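'Carboxyl esterase 2 (Tuber melanosporum Mel28, PDB 5MIF) probably hydrolyses carboxylic esters, as an archaeal-like carboxylesterase of the alpha/beta hydrolase fold from a mycorrhizal truffle. Local coordinates at residues T149-E161 with L250-A263. Residues are numbered along the deposited sequence; the frame is centred on the assembly and turned at random.
Sequences TLTPKVAYPVPNE and LFTPDPKSRLEDVA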
loop_
_atom_site.group_PDB
_atom_site.type_symbol
_atom_site.label_atom_id
_atom_site.label_comp_id
_atom_site.label_asym_id
_atom_site.label_seq_id
_atom_site.Cartn_x
_atom_site.Cartn_y
_atom_site.Cartn_z
ATOM N N THR A 149 30.612 -0.459 -5.655
ATOM C CA THR A 149 31.622 -0.933 -4.712
ATOM C C THR A 149 31.184 -0.734 -3.259
ATOM O O THR A 149 30.667 0.326 -2.889
ATOM C CB THR A 149 32.956 -0.213 -4.932
ATOM O OG1 THR A 149 33.330 -0.334 -6.307
ATOM C CG2 THR A 149 34.041 -0.815 -4.048
ATOM N N LEU A 150 31.390 -1.754 -2.436
ATOM C CA LEU A 150 30.945 -1.726 -1.047
ATOM C C LEU A 150 31.963 -1.083 -0.094
ATOM O O LEU A 150 33.162 -1.083 -0.359
ATOM C CB LEU A 150 30.628 -3.151 -0.596
ATOM C CG LEU A 150 29.572 -3.818 -1.491
ATOM C CD1 LEU A 150 29.439 -5.311 -1.234
ATOM C CD2 LEU A 150 28.219 -3.153 -1.280
ATOM N N THR A 151 31.483 -0.549 1.024
ATOM C CA THR A 151 32.369 -0.042 2.066
ATOM C C THR A 151 33.038 -1.214 2.803
ATOM O O THR A 151 32.486 -2.310 2.846
ATOM C CB THR A 151 31.608 0.829 3.074
ATOM O OG1 THR A 151 30.658 0.014 3.767
ATOM C CG2 THR A 151 30.880 1.973 2.371
ATOM N N PRO A 152 34.240 -0.993 3.374
ATOM C CA PRO A 152 34.986 0.271 3.346
ATOM C C PRO A 152 36.017 0.354 2.222
ATOM O O PRO A 152 36.897 1.218 2.291
ATOM C CB PRO A 152 35.686 0.273 4.709
ATOM C CG PRO A 152 35.986 -1.191 4.945
ATOM C CD PRO A 152 34.882 -1.985 4.261
ATOM N N LYS A 153 35.908 -0.495 1.203
ATOM C CA LYS A 153 36.805 -0.410 0.051
ATOM C C LYS A 153 36.730 0.993 -0.559
ATOM O O LYS A 153 37.726 1.535 -1.035
ATOM C CB LYS A 153 36.460 -1.482 -0.975
ATOM C CG LYS A 153 36.276 -2.829 -0.301
ATOM C CD LYS A 153 36.346 -4.026 -1.243
ATOM C CE LYS A 153 36.295 -5.313 -0.416
ATOM N NZ LYS A 153 35.530 -5.076 0.860
ATOM N N VAL A 154 35.533 1.570 -0.555
ATOM C CA VAL A 154 35.355 2.984 -0.862
ATOM C C VAL A 154 34.461 3.607 0.201
ATOM O O VAL A 154 33.973 2.915 1.094
ATOM C CB VAL A 154 34.733 3.204 -2.249
ATOM C CG1 VAL A 154 35.654 2.677 -3.345
ATOM C CG2 VAL A 154 33.335 2.560 -2.316
ATOM N N ALA A 155 34.273 4.920 0.126
ATOM C CA ALA A 155 33.350 5.601 1.021
ATOM C C ALA A 155 32.531 6.623 0.254
ATOM O O ALA A 155 32.823 6.924 -0.913
ATOM C CB ALA A 155 34.110 6.284 2.155
ATOM N N TYR A 156 31.516 7.168 0.913
ATOM C CA TYR A 156 30.793 8.308 0.367
ATOM C C TYR A 156 31.793 9.332 -0.155
ATOM O O TYR A 156 32.800 9.593 0.503
ATOM C CB TYR A 156 29.904 8.937 1.440
ATOM C CG TYR A 156 29.365 10.293 1.051
ATOM C CD1 TYR A 156 28.224 10.405 0.267
ATOM C CD2 TYR A 156 30.008 11.457 1.458
ATOM C CE1 TYR A 156 27.744 11.630 -0.112
ATOM C CE2 TYR A 156 29.531 12.694 1.088
ATOM C CZ TYR A 156 28.390 12.775 0.309
ATOM O OH TYR A 156 27.900 13.993 -0.076
ATOM N N PRO A 157 31.522 9.938 -1.322
ATOM C CA PRO A 157 30.380 9.818 -2.234
ATOM C C PRO A 157 30.628 8.889 -3.416
ATOM O O PRO A 157 29.963 9.019 -4.446
ATOM C CB PRO A 157 30.208 11.255 -2.734
ATOM C CG PRO A 157 31.636 11.728 -2.858
ATOM C CD PRO A 157 32.411 11.045 -1.729
ATOM N N VAL A 158 31.588 7.981 -3.296
ATOM C CA VAL A 158 31.958 7.160 -4.436
ATOM C C VAL A 158 30.829 6.201 -4.887
ATOM O O VAL A 158 30.545 6.128 -6.083
ATOM C CB VAL A 158 33.282 6.391 -4.146
ATOM C CG1 VAL A 158 33.576 5.368 -5.232
ATOM C CG2 VAL A 158 34.436 7.391 -4.045
ATOM N N PRO A 159 30.172 5.477 -3.952
ATOM C CA PRO A 159 29.062 4.641 -4.443
ATOM C C PRO A 159 27.946 5.480 -5.105
ATOM O O PRO A 159 27.374 5.049 -6.121
ATOM C CB PRO A 159 28.559 3.934 -3.182
ATOM C CG PRO A 159 29.772 3.936 -2.233
ATOM C CD PRO A 159 30.425 5.273 -2.507
ATOM N N ASN A 160 27.661 6.654 -4.547
ATOM C CA ASN A 160 26.710 7.576 -5.147
ATOM C C ASN A 160 27.087 7.932 -6.582
ATOM O O ASN A 160 26.246 7.890 -7.486
ATOM C CB ASN A 160 26.624 8.855 -4.316
ATOM C CG ASN A 160 26.447 8.566 -2.834
ATOM O OD1 ASN A 160 27.305 7.947 -2.209
ATOM N ND2 ASN A 160 25.340 9.023 -2.266
ATOM N N GLU A 161 28.354 8.293 -6.783
ATOM C CA GLU A 161 28.826 8.713 -8.096
ATOM C C GLU A 161 28.942 7.531 -9.048
ATOM O O GLU A 161 28.789 7.695 -10.258
ATOM C CB GLU A 161 30.154 9.462 -7.985
ATOM C CG GLU A 161 30.058 10.799 -7.228
ATOM C CD GLU A 161 29.257 11.876 -7.962
ATOM O OE1 GLU A 161 28.955 11.713 -9.160
ATOM O OE2 GLU A 161 28.959 12.919 -7.347
ATOM N N LEU A 250 31.045 3.559 8.353
ATOM C CA LEU A 250 31.858 3.051 7.248
ATOM C C LEU A 250 31.621 3.825 5.957
ATOM O O LEU A 250 32.552 4.033 5.172
ATOM C CB LEU A 250 31.593 1.567 6.997
ATOM C CG LEU A 250 31.973 0.602 8.116
ATOM C CD1 LEU A 250 31.986 -0.819 7.591
ATOM C CD2 LEU A 250 33.319 0.987 8.698
ATOM N N PHE A 251 30.375 4.243 5.737
ATOM C CA PHE A 251 29.988 4.925 4.504
ATOM C C PHE A 251 30.336 6.414 4.574
ATOM O O PHE A 251 30.876 6.976 3.629
ATOM C CB PHE A 251 28.483 4.714 4.252
ATOM C CG PHE A 251 27.948 5.436 3.052
ATOM C CD1 PHE A 251 28.401 5.120 1.773
ATOM C CD2 PHE A 251 26.943 6.390 3.191
ATOM C CE1 PHE A 251 27.893 5.764 0.656
ATOM C CE2 PHE A 251 26.428 7.041 2.079
ATOM C CZ PHE A 251 26.897 6.724 0.807
ATOM N N THR A 252 30.059 7.032 5.719
ATOM C CA THR A 252 30.409 8.427 5.963
ATOM C C THR A 252 31.215 8.539 7.267
ATOM O O THR A 252 30.686 8.984 8.287
ATOM C CB THR A 252 29.157 9.335 6.058
ATOM O OG1 THR A 252 28.181 8.713 6.910
ATOM C CG2 THR A 252 28.541 9.563 4.684
ATOM N N PRO A 253 32.496 8.111 7.236
ATOM C CA PRO A 253 33.362 8.160 8.421
ATOM C C PRO A 253 33.529 9.577 8.978
ATOM O O PRO A 253 33.705 9.738 10.179
ATOM C CB PRO A 253 34.699 7.602 7.910
ATOM C CG PRO A 253 34.624 7.686 6.415
ATOM C CD PRO A 253 33.181 7.499 6.082
ATOM N N ASP A 254 33.481 10.586 8.114
ATOM C CA ASP A 254 33.500 11.976 8.558
ATOM C C ASP A 254 32.062 12.450 8.791
ATOM O O ASP A 254 31.310 12.627 7.838
ATOM C CB ASP A 254 34.209 12.865 7.526
ATOM C CG ASP A 254 34.302 14.330 7.958
ATOM O OD1 ASP A 254 33.805 14.685 9.044
ATOM O OD2 ASP A 254 34.846 15.140 7.181
ATOM N N PRO A 255 31.679 12.656 10.064
ATOM C CA PRO A 255 30.300 13.047 10.386
ATOM C C PRO A 255 29.826 14.300 9.664
ATOM O O PRO A 255 28.630 14.421 9.442
ATOM C CB PRO A 255 30.337 13.280 11.907
ATOM C CG PRO A 255 31.785 13.230 12.301
ATOM C CD PRO A 255 32.474 12.402 11.275
ATOM N N LYS A 256 30.733 15.181 9.254
ATOM C CA LYS A 256 30.332 16.396 8.547
ATOM C C LYS A 256 29.781 16.098 7.156
ATOM O O LYS A 256 29.017 16.892 6.601
ATOM C CB LYS A 256 31.516 17.359 8.437
ATOM C CG LYS A 256 32.127 17.725 9.783
ATOM C CD LYS A 256 33.274 18.730 9.630
ATOM C CE LYS A 256 34.077 18.476 8.351
ATOM N NZ LYS A 256 34.588 19.729 7.720
ATOM N N SER A 257 30.182 14.957 6.600
ATOM C CA SER A 257 29.687 14.515 5.303
ATOM C C SER A 257 28.193 14.265 5.359
ATOM O O SER A 257 27.481 14.503 4.383
ATOM C CB SER A 257 30.397 13.239 4.854
ATOM O OG SER A 257 31.798 13.413 4.833
ATOM N N ARG A 258 27.723 13.810 6.515
ATOM C CA ARG A 258 26.331 13.423 6.683
ATOM C C ARG A 258 25.354 14.587 6.534
ATOM O O ARG A 258 24.158 14.374 6.323
ATOM C CB ARG A 258 26.149 12.763 8.044
ATOM C CG ARG A 258 27.021 11.540 8.214
ATOM C CD ARG A 258 27.023 11.044 9.632
ATOM N NE ARG A 258 28.115 10.108 9.846
ATOM C CZ ARG A 258 28.470 9.623 11.030
ATOM N NH1 ARG A 258 27.807 9.978 12.120
ATOM N NH2 ARG A 258 29.490 8.779 11.122
ATOM N N LEU A 259 25.864 15.811 6.628
ATOM C CA LEU A 259 25.017 16.994 6.527
ATOM C C LEU A 259 24.806 17.416 5.084
ATOM O O LEU A 259 23.901 18.200 4.788
ATOM C CB LEU A 259 25.623 18.157 7.315
ATOM C CG LEU A 259 25.730 17.974 8.831
ATOM C CD1 LEU A 259 26.507 19.116 9.444
ATOM C CD2 LEU A 259 24.358 17.849 9.473
ATOM N N GLU A 260 25.643 16.901 4.187
ATOM C CA GLU A 260 25.546 17.242 2.774
ATOM C C GLU A 260 24.299 16.642 2.142
ATOM O O GLU A 260 23.881 15.542 2.499
ATOM C CB GLU A 260 26.790 16.768 2.028
ATOM C CG GLU A 260 28.071 17.435 2.509
ATOM C CD GLU A 260 29.313 16.883 1.837
ATOM O OE1 GLU A 260 29.192 16.211 0.789
ATOM O OE2 GLU A 260 30.414 17.113 2.366
ATOM N N ASP A 261 23.697 17.375 1.214
ATOM C CA ASP A 261 22.466 16.912 0.594
ATOM C C ASP A 261 22.712 15.654 -0.258
ATOM O O ASP A 261 21.853 14.787 -0.331
ATOM C CB ASP A 261 21.828 18.034 -0.235
ATOM C CG ASP A 261 22.795 18.651 -1.232
ATOM O OD1 ASP A 261 23.981 18.269 -1.222
ATOM O OD2 ASP A 261 22.366 19.524 -2.018
ATOM N N VAL A 262 23.890 15.535 -0.873
ATOM C CA VAL A 262 24.187 14.349 -1.672
ATOM C C VAL A 262 24.203 13.096 -0.791
ATOM O O VAL A 262 23.723 12.045 -1.206
ATOM C CB VAL A 262 25.535 14.484 -2.420
ATOM C CG1 VAL A 262 25.891 13.180 -3.153
ATOM C CG2 VAL A 262 25.469 15.648 -3.394
ATOM N N ALA A 263 24.712 13.212 0.432
ATOM C CA ALA A 263 24.686 12.092 1.383
ATOM C C ALA A 263 23.292 11.867 1.962
ATOM O O ALA A 263 22.845 10.730 2.148
ATOM C CB ALA A 263 25.680 12.334 2.519
#
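Y156 meets the 250-263 segment at both its ends, joining the start of helix 158-173 to the chain leaving helix 241-251 in this alpha/beta hydrolase. Its backbone N donates to F251 O at 2.8 Å. Its OH donates to E260 OE1 at 2.7 Å, reaching the anti side of the carboxylate and 33° out of its plane. Between these bonds A263 CB lies over one ring face, 3.4 Å from Y156 CE1, and P157 CB, beyond a cis peptide bond, over the centre of the opposite one. The backbone sets Y156 CB over the F251 ring, 3.8 Å from its centroid; CG anti to the backbone N (chi1 167°) then carries the phenol on toward A263 and E260, leaving an offset edge-to-face pair with planes at 72°. P159 CG lies in plane at the F251 edge, 3.9 Å from CE1. N160 OD1, its amide nearly coplanar with the phenyl, is buried without a polar partner 3.3 Å from F251 CZ, whereas ND2 bonds to S198 and E194 of helix 191-206. W120 stacks on F251. A leucine in place of Y156 would probably leave E260 without its hydroxyl mate and A263 without an aromatic face. Bonded at base and hydroxyl and packed on both faces, the phenol is restrained from turning.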